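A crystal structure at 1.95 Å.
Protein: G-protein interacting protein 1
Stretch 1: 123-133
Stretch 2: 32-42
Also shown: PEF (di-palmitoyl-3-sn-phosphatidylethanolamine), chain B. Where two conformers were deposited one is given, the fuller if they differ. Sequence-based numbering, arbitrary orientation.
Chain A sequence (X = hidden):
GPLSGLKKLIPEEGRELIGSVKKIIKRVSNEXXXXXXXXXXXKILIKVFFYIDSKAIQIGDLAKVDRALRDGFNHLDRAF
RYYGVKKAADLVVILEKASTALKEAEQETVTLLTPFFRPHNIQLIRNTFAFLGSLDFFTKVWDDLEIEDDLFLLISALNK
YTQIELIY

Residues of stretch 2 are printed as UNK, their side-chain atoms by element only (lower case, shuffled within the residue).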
# COMPACT_ATOMS: atom_id res chain seq x y z
N GLN A 123 -12.51 9.29 4.91
CA GLN A 123 -11.76 10.18 4.03
C GLN A 123 -10.26 9.95 4.18
O GLN A 123 -9.51 10.06 3.20
CB GLN A 123 -12.10 11.64 4.33
CG GLN A 123 -11.36 12.64 3.44
CD GLN A 123 -11.57 14.09 3.86
OE1 GLN A 123 -11.28 14.48 4.99
NE2 GLN A 123 -12.07 14.90 2.93
N LEU A 124 -9.81 9.64 5.39
CA LEU A 124 -8.40 9.30 5.58
C LEU A 124 -8.02 8.07 4.76
O LEU A 124 -6.96 8.05 4.12
CB LEU A 124 -8.12 9.07 7.07
CG LEU A 124 -6.69 8.75 7.52
CD1 LEU A 124 -6.44 9.38 8.89
CD2 LEU A 124 -6.44 7.25 7.58
N ILE A 125 -8.88 7.04 4.76
CA ILE A 125 -8.63 5.88 3.90
C ILE A 125 -8.49 6.32 2.45
O ILE A 125 -7.54 5.93 1.75
CB ILE A 125 -9.75 4.84 4.06
CG1 ILE A 125 -9.80 4.31 5.49
CG2 ILE A 125 -9.56 3.70 3.07
CD1 ILE A 125 -11.00 3.44 5.75
N ARG A 126 -9.43 7.15 1.98
CA ARG A 126 -9.42 7.58 0.58
C ARG A 126 -8.14 8.33 0.24
O ARG A 126 -7.51 8.07 -0.79
CB ARG A 126 -10.64 8.45 0.29
CG ARG A 126 -11.96 7.68 0.29
CD ARG A 126 -13.05 8.47 -0.43
NE ARG A 126 -13.15 9.84 0.08
CZ ARG A 126 -13.99 10.22 1.04
NH1 ARG A 126 -14.80 9.33 1.61
NH2 ARG A 126 -14.00 11.49 1.44
N ASN A 127 -7.73 9.28 1.09
CA ASN A 127 -6.54 10.06 0.80
C ASN A 127 -5.29 9.20 0.83
O ASN A 127 -4.39 9.36 -0.02
CB ASN A 127 -6.40 11.20 1.81
CG ASN A 127 -7.40 12.32 1.58
OD1 ASN A 127 -7.91 12.49 0.47
ND2 ASN A 127 -7.67 13.09 2.62
N THR A 128 -5.21 8.27 1.78
CA THR A 128 -4.04 7.41 1.89
C THR A 128 -3.90 6.53 0.66
O THR A 128 -2.83 6.50 0.03
CB THR A 128 -4.13 6.58 3.17
OG1 THR A 128 -4.21 7.45 4.29
CG2 THR A 128 -2.91 5.69 3.31
N PHE A 129 -4.96 5.81 0.30
CA PHE A 129 -4.91 4.95 -0.88
C PHE A 129 -4.71 5.77 -2.15
O PHE A 129 -4.06 5.30 -3.09
CB PHE A 129 -6.18 4.12 -1.00
CG PHE A 129 -6.11 2.79 -0.29
CD1 PHE A 129 -5.63 1.67 -0.95
CD2 PHE A 129 -6.56 2.66 1.01
CE1 PHE A 129 -5.58 0.45 -0.30
CE2 PHE A 129 -6.51 1.45 1.66
CZ PHE A 129 -6.02 0.34 1.00
N ALA A 130 -5.27 6.97 -2.21
CA ALA A 130 -5.14 7.80 -3.40
C ALA A 130 -3.70 8.24 -3.59
O ALA A 130 -3.22 8.32 -4.73
CB ALA A 130 -6.07 9.01 -3.32
N PHE A 131 -2.99 8.53 -2.50
CA PHE A 131 -1.58 8.86 -2.63
C PHE A 131 -0.75 7.62 -2.95
O PHE A 131 0.01 7.61 -3.93
CB PHE A 131 -1.07 9.52 -1.35
CG PHE A 131 0.35 9.99 -1.45
CD1 PHE A 131 1.40 9.16 -1.09
CD2 PHE A 131 0.64 11.26 -1.91
CE1 PHE A 131 2.71 9.59 -1.18
CE2 PHE A 131 1.94 11.70 -2.00
CZ PHE A 131 2.98 10.87 -1.64
N LEU A 132 -0.90 6.57 -2.15
CA LEU A 132 -0.05 5.38 -2.31
C LEU A 132 -0.32 4.66 -3.62
O LEU A 132 0.57 3.99 -4.15
CB LEU A 132 -0.26 4.42 -1.14
CG LEU A 132 0.16 4.87 0.25
CD1 LEU A 132 -0.42 3.91 1.27
CD2 LEU A 132 1.67 4.94 0.36
N GLY A 133 -1.54 4.76 -4.14
CA GLY A 133 -1.90 4.14 -5.39
C GLY A 133 -1.90 5.07 -6.58
O GLY A 133 -2.40 4.70 -7.64
N UNK A 32 6.78 15.64 5.99
CA UNK A 32 5.46 15.76 6.60
C UNK A 32 4.49 14.75 5.99
O UNK A 32 3.77 14.05 6.71
c UNK A 32 4.94 17.18 6.44
c UNK A 32 5.46 18.15 7.48
c UNK A 32 4.90 17.88 8.86
o UNK A 32 5.70 17.77 9.81
o UNK A 32 3.66 17.78 8.99
N UNK A 33 4.46 14.67 4.66
CA UNK A 33 3.61 13.70 3.99
C UNK A 33 4.03 12.28 4.33
O UNK A 33 3.18 11.39 4.48
c UNK A 33 3.64 13.94 2.48
n UNK A 33 -0.72 14.39 1.95
c UNK A 33 1.35 12.99 1.98
c UNK A 33 2.84 12.93 1.65
c UNK A 33 0.76 14.37 1.75
N UNK A 34 5.33 12.03 4.47
CA UNK A 34 5.79 10.69 4.81
C UNK A 34 5.35 10.29 6.21
O UNK A 34 4.93 9.14 6.44
c UNK A 34 7.31 10.60 4.68
N UNK A 35 5.45 11.21 7.17
CA UNK A 35 5.01 10.93 8.53
C UNK A 35 3.50 10.72 8.58
O UNK A 35 3.02 9.79 9.24
o UNK A 35 7.66 11.18 9.45
c UNK A 35 6.94 12.16 9.64
c UNK A 35 5.43 12.07 9.46
n UNK A 35 7.43 13.34 10.00
N UNK A 36 2.75 11.57 7.87
CA UNK A 36 1.30 11.41 7.83
C UNK A 36 0.91 10.08 7.22
O UNK A 36 0.02 9.39 7.74
o UNK A 36 -0.65 13.62 4.86
c UNK A 36 0.67 12.56 7.03
o UNK A 36 -2.65 13.43 5.72
c UNK A 36 -1.42 13.23 5.75
c UNK A 36 -0.85 12.48 6.95
N UNK A 37 1.55 9.69 6.11
CA UNK A 37 1.20 8.44 5.46
C UNK A 37 1.59 7.24 6.31
O UNK A 37 0.86 6.24 6.34
c UNK A 37 1.86 8.36 4.08
c UNK A 37 -1.21 10.47 2.53
c UNK A 37 1.27 9.33 3.07
s UNK A 37 -0.41 8.87 2.60
N UNK A 38 2.72 7.31 7.02
CA UNK A 38 3.10 6.22 7.91
C UNK A 38 2.06 6.05 9.02
O UNK A 38 1.59 4.93 9.28
c UNK A 38 4.48 6.47 8.51
c UNK A 38 6.15 5.83 10.32
o UNK A 38 6.29 7.03 10.62
c UNK A 38 4.92 5.41 9.52
o UNK A 38 6.98 4.95 10.64
N UNK A 39 1.68 7.16 9.66
CA UNK A 39 0.65 7.10 10.69
C UNK A 39 -0.66 6.55 10.12
O UNK A 39 -1.33 5.74 10.76
c UNK A 39 0.43 8.48 11.30
c UNK A 39 -1.57 10.82 12.38
c UNK A 39 -0.58 8.50 12.43
c UNK A 39 -0.64 9.86 13.11
n UNK A 39 -2.19 11.81 13.31
N UNK A 40 -1.04 7.00 8.92
CA UNK A 40 -2.31 6.58 8.33
C UNK A 40 -2.31 5.09 8.03
O UNK A 40 -3.29 4.38 8.32
o UNK A 40 -3.21 9.19 8.51
n UNK A 40 -3.31 9.56 6.29
c UNK A 40 -3.07 8.79 7.35
c UNK A 40 -2.59 7.38 7.06
N UNK A 41 -1.23 4.59 7.43
CA UNK A 41 -1.12 3.17 7.12
C UNK A 41 -1.23 2.35 8.40
O UNK A 41 -1.99 1.37 8.47
c UNK A 41 0.46 1.39 6.29
c UNK A 41 0.17 3.49 4.97
c UNK A 41 1.48 3.35 4.24
c UNK A 41 0.20 2.88 6.38
N UNK A 42 -0.48 2.75 9.44
CA UNK A 42 -0.56 2.05 10.71
C UNK A 42 -1.97 2.06 11.27
O UNK A 42 -2.47 1.03 11.74
c UNK A 42 2.23 0.94 11.65
c UNK A 42 2.77 3.31 12.26
c UNK A 42 0.42 2.66 11.71
c UNK A 42 1.90 2.40 11.41
C2 PEF B . 1.22 -8.20 9.11
C1 PEF B . 0.04 -9.13 9.35
N PEF B . -0.47 -14.87 7.91
C3 PEF B . 2.50 -8.98 8.84
C4 PEF B . -1.55 -12.79 8.51
C5 PEF B . -1.75 -14.27 8.24
C10 PEF B . 1.35 -6.04 8.10
C11 PEF B . 0.88 -5.03 7.09
C12 PEF B . 2.04 -4.27 6.46
C13 PEF B . 1.50 -3.52 5.24
C14 PEF B . 2.52 -2.58 4.60
C15 PEF B . 2.01 -2.17 3.22
C16 PEF B . 2.91 -1.14 2.55
C17 PEF B . 2.62 -1.03 1.06
C18 PEF B . 1.13 -0.96 0.76
C19 PEF B . 0.84 -0.01 -0.40
C20 PEF B . 1.70 -0.32 -1.62
C21 PEF B . 2.38 0.95 -2.12
C22 PEF B . 3.35 0.66 -3.26
C23 PEF B . 4.30 1.83 -3.49
C24 PEF B . 5.19 1.58 -4.70
C25 PEF B . 6.25 2.65 -4.84
C30 PEF B . 3.12 -8.77 6.45
C31 PEF B . 3.08 -9.28 5.03
C32 PEF B . 2.10 -8.45 4.21
C33 PEF B . 0.66 -8.74 4.62
C34 PEF B . -0.23 -7.53 4.34
C35 PEF B . -1.70 -7.86 4.56
C36 PEF B . -2.51 -6.61 4.87
C37 PEF B . -4.01 -6.82 4.63
C38 PEF B . -4.81 -5.62 5.13
C39 PEF B . -5.73 -5.08 4.04
C40 PEF B . -6.57 -3.91 4.54
C41 PEF B . -5.71 -2.74 5.01
C42 PEF B . -4.88 -2.15 3.87
C43 PEF B . -4.19 -0.87 4.32
C44 PEF B . -3.32 -0.28 3.21
C45 PEF B . -2.83 1.10 3.60
O4 PEF B . 2.08 -5.73 9.02
O5 PEF B . 3.72 -7.74 6.73
O2 PEF B . 0.93 -7.42 7.96
O3 PEF B . 2.42 -9.48 7.50
O1P PEF B . -0.09 -11.94 11.83
O2P PEF B . -1.96 -10.85 10.34
O3P PEF B . 0.49 -10.36 9.92
O4P PEF B . -0.46 -12.59 9.40
P PEF B . -0.57 -11.42 10.50

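Position 32 carries three carbons, the third bearing two oxygens, and lies beyond reach of stretch 1. It is Glu-32, a charged residue suited to an exposed helix surface. Position 33 has four carbons in a row ending in nitrogen, and its chain lies over one face of the Phe-131 ring. This is Lys-33; its CG sits 3.9 Å from CZ of Phe-131 and 4.2 Å from the ring centroid, so the aliphatic part makes a CH-pi contact while the amine stays free for a charged partner.

A lone side-chain carbon at position 34 points away from stretch 1: Ala-34, small and buried. Position 35 has two carbons, the second with one oxygen and one nitrogen, and does not touch stretch 1. It is Asn-35, whose amide suits a partly exposed place where OD1 is hydrogen-bonded elsewhere in the structure. At position 36 three carbons end in two oxygens, giving Glu-36. One turn along from Lys-33, its carboxylate forms a salt bridge with that residue, NZ of Lys-33 lying 3.0 Å from OE1 of Glu-36 and donating the hydrogen bond within it.

Position 37 is unbranched, two carbons, a sulfur and a carbon, pointing toward stretch 1 and packed on Thr-128 and Phe-131. It is Met-37. The flexible thioether brings SD to 4.0 Å from CA of Thr-128 and CE to 4.0 Å from CB of Phe-131, with the sulfur oblique to the aromatic ring.

Position 38, three carbons with two terminal oxygens, is Glu-38; though buried, both its carboxylate oxygens are hydrogen-bonded elsewhere in the structure. Position 39, four carbons ending in nitrogen without contacting stretch 1, is Lys-39, whose chi3 of 85° bends the chain; its amine suits an exposed site.

Position 40 has two carbons, the second carrying an oxygen and a nitrogen, and points toward Leu-124 and Thr-128. As Asn-40, it donates a weak hydrogen bond from ND2 to OG1 of Thr-128 (3.0 Å, 130°). OG1 of Thr-128 in turn donates to O of Leu-124 at 2.8 Å, so it serves as both acceptor and donor.

Position 41 has four carbons forked at the first, one arm two carbons long, reaching Leu-132: Ile-41, whose apolar branched chain suits a buried place, its CD1 3.6 Å from CD1 of Leu-132. Position 42, four carbons forked at the second, is Leu-42, out of reach of stretch 1 but apolar, as befits a buried site.

The helices cross at -120°, their axes approaching to 10.1 Å, and bury 405 Å² in all. CA of Met-37 and CA of Thr-128, nearest in backbone register, are 6.4 Å apart. Around them, apolar packing and the Lys-33 contact with Phe-131 accompany the one hydrogen bond from Asn-40.

Stretch 2 (32-42) EKANEMEKNIL
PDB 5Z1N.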